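Local atomic coordinates of hypothetical P60 katanin (Sulfolobus acidocaldarius, PDB entry 2W2U), a protein that forms part of the archaeal cell division machinery as an AAA-family ATPase, its MIT domain, the piece crystallised, binding an ESCRT-III peptide. Residues E16-A19 / R20-I24; S60-A63 / I64-Q67; E66-I69 / N70-R74. All coordinates share one frame; numbering follows the deposited sequence.

Contact 1 of 3, residues E16-A19 / R20-I24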
ATOM      1  N   GLU A  16       1.829  -9.923   0.346  1.00 12.94           N
ATOM      2  CA  GLU A  16       0.534  -9.280   0.116  1.00 13.04           C
ATOM      3  C   GLU A  16      -0.187  -8.934   1.424  1.00 13.34           C
ATOM      4  O   GLU A  16      -0.711  -7.830   1.568  1.00 13.09           O
ATOM      5  CB  GLU A  16      -0.349 -10.128  -0.809  1.00 12.81           C
ATOM      6  CG  GLU A  16       0.097 -10.048  -2.268  1.00 12.93           C
ATOM      7  CD  GLU A  16      -0.577 -11.056  -3.183  1.00 12.58           C
ATOM      8  OE1 GLU A  16      -1.289 -11.959  -2.696  1.00 11.69           O
ATOM      9  OE2 GLU A  16      -0.392 -10.931  -4.413  1.00 11.50           O
ATOM     10  N   GLU A  17      -0.194  -9.872   2.368  1.00 14.02           N
ATOM     11  CA  GLU A  17      -0.780  -9.649   3.696  1.00 15.13           C
ATOM     12  C   GLU A  17      -0.043  -8.557   4.493  1.00 14.92           C
ATOM     13  O   GLU A  17      -0.678  -7.736   5.173  1.00 14.71           O
ATOM     14  CB  GLU A  17      -0.848 -10.975   4.476  1.00 15.37           C
ATOM     15  CG  GLU A  17      -0.884 -10.856   6.014  1.00 18.70           C
ATOM     16  CD  GLU A  17      -2.116 -10.138   6.578  1.00 23.05           C
ATOM     17  OE1 GLU A  17      -3.178 -10.090   5.908  1.00 24.78           O
ATOM     18  OE2 GLU A  17      -2.008  -9.618   7.712  1.00 24.46           O
ATOM     19  N   MET A  18       1.287  -8.564   4.402  1.00 14.81           N
ATOM     20  CA  MET A  18       2.139  -7.543   5.017  1.00 15.45           C
ATOM     21  C   MET A  18       1.802  -6.149   4.493  1.00 14.83           C
ATOM     22  O   MET A  18       1.618  -5.221   5.272  1.00 15.17           O
ATOM     23  CB  MET A  18       3.616  -7.862   4.759  1.00 15.22           C
ATOM     24  CG  MET A  18       4.620  -7.001   5.534  1.00 15.29           C
ATOM     25  SD  MET A  18       6.340  -7.426   5.133  1.00 17.75           S
ATOM     26  CE  MET A  18       6.357  -9.174   5.488  1.00 15.73           C
ATOM     27  N   ALA A  19       1.731  -6.015   3.171  1.00 14.83           N
ATOM     28  CA  ALA A  19       1.316  -4.774   2.518  1.00 14.81           C
ATOM     29  C   ALA A  19      -0.082  -4.339   2.961  1.00 14.82           C
ATOM     30  O   ALA A  19      -0.302  -3.161   3.251  1.00 14.51           O
ATOM     31  CB  ALA A  19       1.373  -4.930   0.997  1.00 14.79           C
ATOM     32  N   ARG A  20      -1.010  -5.300   3.020  1.00 15.07           N
ATOM     33  CA  ARG A  20      -2.380  -5.063   3.488  1.00 15.73           C
ATOM     34  C   ARG A  20      -2.442  -4.486   4.908  1.00 15.39           C
ATOM     35  O   ARG A  20      -3.132  -3.499   5.138  1.00 15.27           O
ATOM     36  CB  ARG A  20      -3.212  -6.347   3.399  1.00 15.42           C
ATOM     37  CG  ARG A  20      -4.682  -6.161   3.747  1.00 16.50           C
ATOM     38  CD  ARG A  20      -5.495  -7.452   3.593  1.00 17.08           C
ATOM     39  NE  ARG A  20      -5.472  -7.954   2.218  1.00 20.05           N
ATOM     40  CZ  ARG A  20      -4.821  -9.045   1.821  1.00 21.45           C
ATOM     41  NH1 ARG A  20      -4.139  -9.786   2.690  1.00 22.87           N
ATOM     42  NH2 ARG A  20      -4.863  -9.404   0.545  1.00 23.28           N
ATOM     43  N   LYS A  21      -1.728  -5.114   5.841  1.00 15.52           N
ATOM     44  CA  LYS A  21      -1.621  -4.642   7.226  1.00 16.23           C
ATOM     45  C   LYS A  21      -1.131  -3.193   7.295  1.00 15.59           C
ATOM     46  O   LYS A  21      -1.705  -2.378   8.014  1.00 15.67           O
ATOM     47  CB  LYS A  21      -0.707  -5.573   8.046  1.00 16.25           C
ATOM     48  CG  LYS A  21      -0.102  -4.948   9.321  1.00 17.88           C
ATOM     49  CD  LYS A  21       0.735  -5.929  10.161  1.00 18.34           C
ATOM     50  CE  LYS A  21       1.900  -6.574   9.389  1.00 21.32           C
ATOM     51  NZ  LYS A  21       1.579  -7.978   8.944  1.00 22.15           N
ATOM     52  N   TYR A  22      -0.085  -2.875   6.536  1.00 15.29           N
ATOM     53  CA  TYR A  22       0.415  -1.501   6.464  1.00 15.00           C
ATOM     54  C   TYR A  22      -0.604  -0.529   5.870  1.00 14.87           C
ATOM     55  O   TYR A  22      -0.808   0.564   6.409  1.00 14.57           O
ATOM     56  CB  TYR A  22       1.738  -1.430   5.693  1.00 14.98           C
ATOM     57  CG  TYR A  22       2.921  -2.002   6.439  1.00 14.66           C
ATOM     58  CD1 TYR A  22       3.222  -1.577   7.726  1.00 14.47           C
ATOM     59  CD2 TYR A  22       3.749  -2.957   5.850  1.00 14.41           C
ATOM     60  CE1 TYR A  22       4.314  -2.086   8.419  1.00 15.29           C
ATOM     61  CE2 TYR A  22       4.845  -3.480   6.538  1.00 14.99           C
ATOM     62  CZ  TYR A  22       5.120  -3.035   7.822  1.00 15.35           C
ATOM     63  OH  TYR A  22       6.200  -3.532   8.523  1.00 16.42           O
ATOM     64  N   ALA A  23      -1.242  -0.937   4.772  1.00 14.62           N
ATOM     65  CA  ALA A  23      -2.252  -0.120   4.097  1.00 14.80           C
ATOM     66  C   ALA A  23      -3.445   0.187   5.005  1.00 15.10           C
ATOM     67  O   ALA A  23      -3.910   1.324   5.057  1.00 15.26           O
ATOM     68  CB  ALA A  23      -2.714  -0.793   2.809  1.00 14.54           C
ATOM     69  N   ILE A  24      -3.924  -0.828   5.720  1.00 15.42           N
ATOM     70  CA  ILE A  24      -5.006  -0.670   6.695  1.00 15.82           C
ATOM     71  C   ILE A  24      -4.589   0.268   7.840  1.00 15.76           C
ATOM     72  O   ILE A  24      -5.374   1.121   8.259  1.00 16.04           O
ATOM     73  CB  ILE A  24      -5.492  -2.045   7.247  1.00 15.63           C
ATOM     74  CG1 ILE A  24      -6.164  -2.866   6.136  1.00 15.66           C
ATOM     75  CG2 ILE A  24      -6.457  -1.867   8.422  1.00 16.06           C
ATOM     76  CD1 ILE A  24      -6.493  -4.308   6.545  1.00 16.35           C
TER
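Glu17 and Arg20 meet one turn apart on helix 11-31, where Glu17 OE1 stands 3.4 Å from Arg20 NH1 in a salt bridge whose hydrogen bond is weak and bent (145° at the hydrogen). The two side chains run nearly perpendicular to each other. Glu17 OE1 comes to the guanidinium at its edge, in plane, although the carboxylate itself is turned by 38°; over one face of the guanidinium lies Glu16 O. A bend at chi2, after a first torsion that sets CG trans to the backbone nitrogen (chi1 156°), turns the Glu17 carboxylate toward Arg20 and Lys21. Its other oxygen, Glu17 OE2, looks to Lys21 NZ at 4.1 Å, close enough for attraction but beyond a salt bridge.

The backbone carbonyls are satisfied in the regular i to i+4 way: Glu16 O receives Arg20 N at 2.9 Å, Glu17 O receives Lys21 N, and Ala19 O receives Ala23 N. Met18 O takes the longer bond, 3.2 Å from Tyr22 N, and Tyr22 CD2 also sits close to this oxygen. Met18 and Tyr22 run side by side in the same direction, Met18 CG touching Tyr22 CE2 at 3.7 Å. Because the Tyr22 side chain also rests on Asn41 and Lys44 of helix 35-55, an alanine here would probably open a gap between the two helices and leave the Met18 chain without its apolar neighbour.

Arg20 also packs on an apolar side chain of the bound peptide. The chemistry thus pairs a weak ion contact at Glu17 and Arg20 with a buried Glu16 carboxylate, whose charge is probably balanced by a salt bridge from Glu16 OE2 to a basic side chain of the peptide and by its hydrogen bond with Tyr65 OH.

Contact 2 of 3, residues S60-A63 / I64-Q67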
ATOM      1  N   SER A  60      -0.217 -11.093 -13.588  1.00 11.74           N
ATOM      2  CA  SER A  60      -1.445 -10.312 -13.697  1.00 11.92           C
ATOM      3  C   SER A  60      -1.714  -9.402 -12.492  1.00 11.82           C
ATOM      4  O   SER A  60      -2.308  -8.331 -12.652  1.00 11.93           O
ATOM      5  CB  SER A  60      -2.657 -11.215 -13.984  1.00 11.80           C
ATOM      6  OG  SER A  60      -2.817 -12.198 -12.982  1.00 11.60           O
ATOM      7  N   THR A  61      -1.268  -9.811 -11.304  1.00 11.76           N
ATOM      8  CA  THR A  61      -1.467  -9.009 -10.088  1.00 11.56           C
ATOM      9  C   THR A  61      -0.643  -7.711 -10.100  1.00 11.73           C
ATOM     10  O   THR A  61      -1.009  -6.743  -9.431  1.00 11.96           O
ATOM     11  CB  THR A  61      -1.143  -9.799  -8.773  1.00 11.84           C
ATOM     12  OG1 THR A  61      -1.400 -11.195  -8.941  1.00 10.64           O
ATOM     13  CG2 THR A  61      -1.981  -9.272  -7.598  1.00 11.08           C
ATOM     14  N   ALA A  62       0.454  -7.691 -10.862  1.00 11.58           N
ATOM     15  CA  ALA A  62       1.401  -6.565 -10.843  1.00 11.89           C
ATOM     16  C   ALA A  62       0.745  -5.209 -11.135  1.00 12.22           C
ATOM     17  O   ALA A  62       1.118  -4.205 -10.523  1.00 11.99           O
ATOM     18  CB  ALA A  62       2.577  -6.815 -11.789  1.00 11.92           C
ATOM     19  N   ALA A  63      -0.239  -5.196 -12.042  1.00 12.19           N
ATOM     20  CA  ALA A  63      -0.987  -3.981 -12.380  1.00 12.53           C
ATOM     21  C   ALA A  63      -1.726  -3.402 -11.171  1.00 12.83           C
ATOM     22  O   ALA A  63      -1.802  -2.181 -11.013  1.00 13.04           O
ATOM     23  CB  ALA A  63      -1.960  -4.246 -13.530  1.00 12.63           C
ATOM     24  N   ILE A  64      -2.262  -4.279 -10.324  1.00 13.02           N
ATOM     25  CA  ILE A  64      -2.897  -3.863  -9.070  1.00 13.46           C
ATOM     26  C   ILE A  64      -1.875  -3.335  -8.049  1.00 13.50           C
ATOM     27  O   ILE A  64      -2.112  -2.300  -7.410  1.00 13.52           O
ATOM     28  CB  ILE A  64      -3.769  -4.990  -8.457  1.00 13.48           C
ATOM     29  CG1 ILE A  64      -4.943  -5.325  -9.391  1.00 14.12           C
ATOM     30  CG2 ILE A  64      -4.273  -4.590  -7.071  1.00 14.02           C
ATOM     31  CD1 ILE A  64      -5.519  -6.728  -9.201  1.00 14.54           C
ATOM     32  N   TYR A  65      -0.748  -4.036  -7.895  1.00 13.44           N
ATOM     33  CA  TYR A  65       0.347  -3.534  -7.047  1.00 13.47           C
ATOM     34  C   TYR A  65       0.749  -2.126  -7.477  1.00 13.68           C
ATOM     35  O   TYR A  65       0.878  -1.223  -6.647  1.00 13.22           O
ATOM     36  CB  TYR A  65       1.600  -4.403  -7.140  1.00 13.05           C
ATOM     37  CG  TYR A  65       1.475  -5.875  -6.815  1.00 12.83           C
ATOM     38  CD1 TYR A  65       0.548  -6.351  -5.881  1.00 12.20           C
ATOM     39  CD2 TYR A  65       2.346  -6.792  -7.408  1.00 11.70           C
ATOM     40  CE1 TYR A  65       0.473  -7.710  -5.586  1.00 11.78           C
ATOM     41  CE2 TYR A  65       2.279  -8.142  -7.123  1.00 11.47           C
ATOM     42  CZ  TYR A  65       1.346  -8.596  -6.214  1.00 11.73           C
ATOM     43  OH  TYR A  65       1.297  -9.943  -5.948  1.00 12.59           O
ATOM     44  N   GLU A  66       0.951  -1.960  -8.785  1.00 14.14           N
ATOM     45  CA  GLU A  66       1.424  -0.711  -9.364  1.00 14.85           C
ATOM     46  C   GLU A  66       0.403   0.420  -9.231  1.00 14.91           C
ATOM     47  O   GLU A  66       0.778   1.561  -8.953  1.00 14.90           O
ATOM     48  CB  GLU A  66       1.851  -0.929 -10.819  1.00 15.51           C
ATOM     49  CG  GLU A  66       3.156  -1.743 -10.945  1.00 17.21           C
ATOM     50  CD  GLU A  66       3.267  -2.543 -12.239  1.00 20.29           C
ATOM     51  OE1 GLU A  66       2.441  -2.346 -13.157  1.00 22.78           O
ATOM     52  OE2 GLU A  66       4.192  -3.382 -12.339  1.00 21.70           O
ATOM     53  N   GLN A  67      -0.877   0.088  -9.407  1.00 14.79           N
ATOM     54  CA  GLN A  67      -1.981   1.016  -9.170  1.00 14.97           C
ATOM     55  C   GLN A  67      -2.013   1.518  -7.726  1.00 14.40           C
ATOM     56  O   GLN A  67      -2.188   2.711  -7.486  1.00 14.51           O
ATOM     57  CB  GLN A  67      -3.328   0.361  -9.520  1.00 14.92           C
ATOM     58  CG  GLN A  67      -4.548   1.276  -9.357  1.00 15.64           C
ATOM     59  CD  GLN A  67      -5.874   0.512  -9.291  1.00 16.22           C
ATOM     60  OE1 GLN A  67      -6.125  -0.386 -10.099  1.00 18.60           O
ATOM     61  NE2 GLN A  67      -6.731   0.873  -8.328  1.00 16.10           N
TER
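Thr61 packs under the aromatic ring of Tyr65, one helical turn further on. Its methyl, Thr61 CG2, presses on the rim at Tyr65 CE1 (3.5 Å), while Thr61 CB makes an off-centre CH-pi contact, 4.3 Å from the ring centroid of Tyr65. The carbonyl oxygen Thr61 O lies over the same face, 3.7 Å above the Tyr65 ring plane and displaced toward its other end. A skewed first torsion in Thr61 (chi1 -30°) leaves the methyl directed at the ring and OG1 turned to the bound peptide, where a basic side chain is its hydrogen-bond partner.

Two backbone donors share Thr61 O. Tyr65 N gives it a straight bond of 3.1 Å (164° at the hydrogen), lying in the carbonyl plane, whereas Ile64 N adds a weak, strongly bent one. Next along, Ala62 O receives Glu66 N at 2.8 Å, and Ala63 O receives Gln67 N. The Glu66 side chain, with CG beside its own backbone N, runs past the Ala62 carbonyl, Glu66 CG lying 3.2 Å from Ala62 O, and Glu66 OE2 ends beside the methyl of Ala62.

A second shell fixes the ring. Besides Glu16, Gln12 OE1 of helix 11-31 bonds to Tyr65 OH, and the side chain leans on Leu49, Leu52 and Val53 of helix 35-55, so the tyrosine is held by its phenol oxygen and by apolar packing. Ser60 OG bonds to the peptide backbone, on which Ile64 also packs. Here, where the chain enters the last helix of the three-helix MIT bundle, these contacts line one end of the groove between helices 11-31 and 62-81, the groove that MIM2-type ESCRT-III motifs occupy.

Contact 3 of 3, residues E66-I69 / N70-R74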
ATOM      1  N   GLU A  66       0.951  -1.960  -8.785  1.00 14.14           N
ATOM      2  CA  GLU A  66       1.424  -0.711  -9.364  1.00 14.85           C
ATOM      3  C   GLU A  66       0.403   0.420  -9.231  1.00 14.91           C
ATOM      4  O   GLU A  66       0.778   1.561  -8.953  1.00 14.90           O
ATOM      5  CB  GLU A  66       1.851  -0.929 -10.819  1.00 15.51           C
ATOM      6  CG  GLU A  66       3.156  -1.743 -10.945  1.00 17.21           C
ATOM      7  CD  GLU A  66       3.267  -2.543 -12.239  1.00 20.29           C
ATOM      8  OE1 GLU A  66       2.441  -2.346 -13.157  1.00 22.78           O
ATOM      9  OE2 GLU A  66       4.192  -3.382 -12.339  1.00 21.70           O
ATOM     10  N   GLN A  67      -0.877   0.088  -9.407  1.00 14.79           N
ATOM     11  CA  GLN A  67      -1.981   1.016  -9.170  1.00 14.97           C
ATOM     12  C   GLN A  67      -2.013   1.518  -7.726  1.00 14.40           C
ATOM     13  O   GLN A  67      -2.188   2.711  -7.486  1.00 14.51           O
ATOM     14  CB  GLN A  67      -3.328   0.361  -9.520  1.00 14.92           C
ATOM     15  CG  GLN A  67      -4.548   1.276  -9.357  1.00 15.64           C
ATOM     16  CD  GLN A  67      -5.874   0.512  -9.291  1.00 16.22           C
ATOM     17  OE1 GLN A  67      -6.125  -0.386 -10.099  1.00 18.60           O
ATOM     18  NE2 GLN A  67      -6.731   0.873  -8.328  1.00 16.10           N
ATOM     19  N   MET A  68      -1.856   0.607  -6.770  1.00 14.09           N
ATOM     20  CA  MET A  68      -1.932   0.969  -5.357  1.00 13.76           C
ATOM     21  C   MET A  68      -0.717   1.774  -4.876  1.00 13.47           C
ATOM     22  O   MET A  68      -0.860   2.695  -4.062  1.00 13.23           O
ATOM     23  CB  MET A  68      -2.194  -0.262  -4.483  1.00 13.82           C
ATOM     24  CG  MET A  68      -3.569  -0.907  -4.730  1.00 14.36           C
ATOM     25  SD  MET A  68      -4.965   0.248  -4.906  1.00 14.57           S
ATOM     26  CE  MET A  68      -5.177   0.786  -3.213  1.00 11.95           C
ATOM     27  N   ILE A  69       0.463   1.428  -5.390  1.00 13.11           N
ATOM     28  CA  ILE A  69       1.683   2.211  -5.153  1.00 13.24           C
ATOM     29  C   ILE A  69       1.419   3.680  -5.502  1.00 13.49           C
ATOM     30  O   ILE A  69       1.700   4.575  -4.707  1.00 13.29           O
ATOM     31  CB  ILE A  69       2.907   1.648  -5.946  1.00 13.02           C
ATOM     32  CG1 ILE A  69       3.436   0.373  -5.280  1.00 12.41           C
ATOM     33  CG2 ILE A  69       4.041   2.681  -6.056  1.00 13.05           C
ATOM     34  CD1 ILE A  69       4.479  -0.377  -6.088  1.00 12.65           C
ATOM     35  N   ASN A  70       0.838   3.913  -6.674  1.00 13.92           N
ATOM     36  CA  ASN A  70       0.581   5.269  -7.142  1.00 14.36           C
ATOM     37  C   ASN A  70      -0.468   6.016  -6.326  1.00 14.17           C
ATOM     38  O   ASN A  70      -0.296   7.198  -6.029  1.00 14.23           O
ATOM     39  CB  ASN A  70       0.225   5.265  -8.629  1.00 14.61           C
ATOM     40  CG  ASN A  70       1.399   4.896  -9.500  1.00 15.63           C
ATOM     41  OD1 ASN A  70       2.540   5.270  -9.217  1.00 17.97           O
ATOM     42  ND2 ASN A  70       1.132   4.163 -10.572  1.00 16.45           N
ATOM     43  N   GLU A  71      -1.537   5.319  -5.952  1.00 14.21           N
ATOM     44  CA  GLU A  71      -2.560   5.889  -5.083  1.00 14.34           C
ATOM     45  C   GLU A  71      -1.968   6.301  -3.741  1.00 14.25           C
ATOM     46  O   GLU A  71      -2.238   7.397  -3.250  1.00 14.41           O
ATOM     47  CB  GLU A  71      -3.716   4.907  -4.878  1.00 14.22           C
ATOM     48  CG  GLU A  71      -4.603   4.739  -6.104  1.00 14.90           C
ATOM     49  CD  GLU A  71      -5.867   3.943  -5.831  1.00 14.90           C
ATOM     50  OE1 GLU A  71      -6.452   3.426  -6.805  1.00 16.79           O
ATOM     51  OE2 GLU A  71      -6.286   3.832  -4.659  1.00 16.07           O
ATOM     52  N   TYR A  72      -1.155   5.424  -3.161  1.00 14.24           N
ATOM     53  CA  TYR A  72      -0.531   5.692  -1.866  1.00 14.12           C
ATOM     54  C   TYR A  72       0.516   6.795  -1.967  1.00 14.44           C
ATOM     55  O   TYR A  72       0.590   7.649  -1.080  1.00 14.15           O
ATOM     56  CB  TYR A  72       0.056   4.415  -1.250  1.00 13.83           C
ATOM     57  CG  TYR A  72      -0.969   3.329  -0.964  1.00 13.37           C
ATOM     58  CD1 TYR A  72      -2.309   3.642  -0.733  1.00 12.74           C
ATOM     59  CD2 TYR A  72      -0.590   1.988  -0.900  1.00 13.38           C
ATOM     60  CE1 TYR A  72      -3.245   2.649  -0.471  1.00 12.80           C
ATOM     61  CE2 TYR A  72      -1.516   0.990  -0.636  1.00 12.37           C
ATOM     62  CZ  TYR A  72      -2.841   1.329  -0.419  1.00 13.25           C
ATOM     63  OH  TYR A  72      -3.766   0.342  -0.160  1.00 13.42           O
ATOM     64  N   LYS A  73       1.301   6.785  -3.048  1.00 14.64           N
ATOM     65  CA  LYS A  73       2.262   7.860  -3.314  1.00 15.52           C
ATOM     66  C   LYS A  73       1.560   9.213  -3.406  1.00 15.83           C
ATOM     67  O   LYS A  73       2.055  10.209  -2.882  1.00 15.84           O
ATOM     68  CB  LYS A  73       3.046   7.615  -4.607  1.00 15.42           C
ATOM     69  CG  LYS A  73       4.175   6.613  -4.512  1.00 15.94           C
ATOM     70  CD  LYS A  73       5.028   6.674  -5.772  1.00 16.66           C
ATOM     71  CE  LYS A  73       6.168   5.671  -5.737  1.00 17.78           C
ATOM     72  NZ  LYS A  73       7.112   5.919  -4.617  1.00 20.02           N
ATOM     73  N   ARG A  74       0.410   9.237  -4.078  1.00 16.34           N
ATOM     74  CA  ARG A  74      -0.370  10.464  -4.234  1.00 17.20           C
ATOM     75  C   ARG A  74      -0.987  10.937  -2.919  1.00 17.00           C
ATOM     76  O   ARG A  74      -1.084  12.139  -2.683  1.00 17.23           O
ATOM     77  CB  ARG A  74      -1.455  10.294  -5.297  1.00 17.37           C
ATOM     78  CG  ARG A  74      -1.050  10.741  -6.682  1.00 20.11           C
ATOM     79  CD  ARG A  74      -2.150  10.401  -7.676  1.00 24.54           C
ATOM     80  NE  ARG A  74      -1.888   9.126  -8.338  1.00 27.24           N
ATOM     81  CZ  ARG A  74      -2.811   8.214  -8.626  1.00 28.16           C
ATOM     82  NH1 ARG A  74      -4.081   8.404  -8.295  1.00 29.20           N
ATOM     83  NH2 ARG A  74      -2.454   7.096  -9.234  1.00 28.26           N
TER
HETATM   84  O   HOH W   1      -3.047   4.674  -9.160  1.00 23.61           O
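The Tyr72 ring carries Met68 O on one face, 3.1 Å above its plane and displaced from the ring centre. On the same side, just past the CE1-CZ edge, Met68 CE comes 3.7 Å from Tyr72 CZ and 3.4 Å from Tyr72 OH; bends at chi2 and chi3 curl the thioether into that position. The Gln67 and Glu71 side chains run alongside each other, with amide and carboxylate planes 32° apart, and Gln67 NE2 donates to Glu71 OE1 over 3.0 Å. The acceptor sits in the amide plane, but the donor meets OE1 from above the carboxylate, 37° out of its plane. Glu71 N lies over one face of the Arg74 guanidinium, and a water that donates to Gln67 O (2.7 Å) links weakly to Arg74 NH2.

The Ile69 side chain runs alongside that of Lys73, with Ile69 CG2 3.7 Å from Lys73 CE. All are i to i+4 pairs of helix 62-81, the third of the MIT bundle. Glu71 OE2 is hydrogen-bonded to a polar side chain of the bound peptide, and Tyr72 OH to its backbone. Toward helix 35-55, Ile69 packs on Leu49, Tyr72 and Lys73 on Ile46, and the Tyr72 ring meets that of Tyr42 with planes about 35° apart.

All three contacts are local, between residues three to five apart, within the MIT three-helix bundle. Contact 1 comes first, on helix 11-31; helix 35-55 follows and supplies side chains that pack against all three; contacts 2 and 3 then run on along helix 62-81, sharing Glu66 and Gln67, with centres about 10 Å apart. From contact 1 the centres of contacts 2 and 3 lie about 15 and 14 Å away. The Glu16-Tyr65 bond joins it to contact 2, and Ala23 CB packing on Tyr72 OH joins it to contact 3. Contact 1 contributes from helix 11-31, and contacts 2 and 3 in succession from helix 62-81, to the groove that holds the peptide.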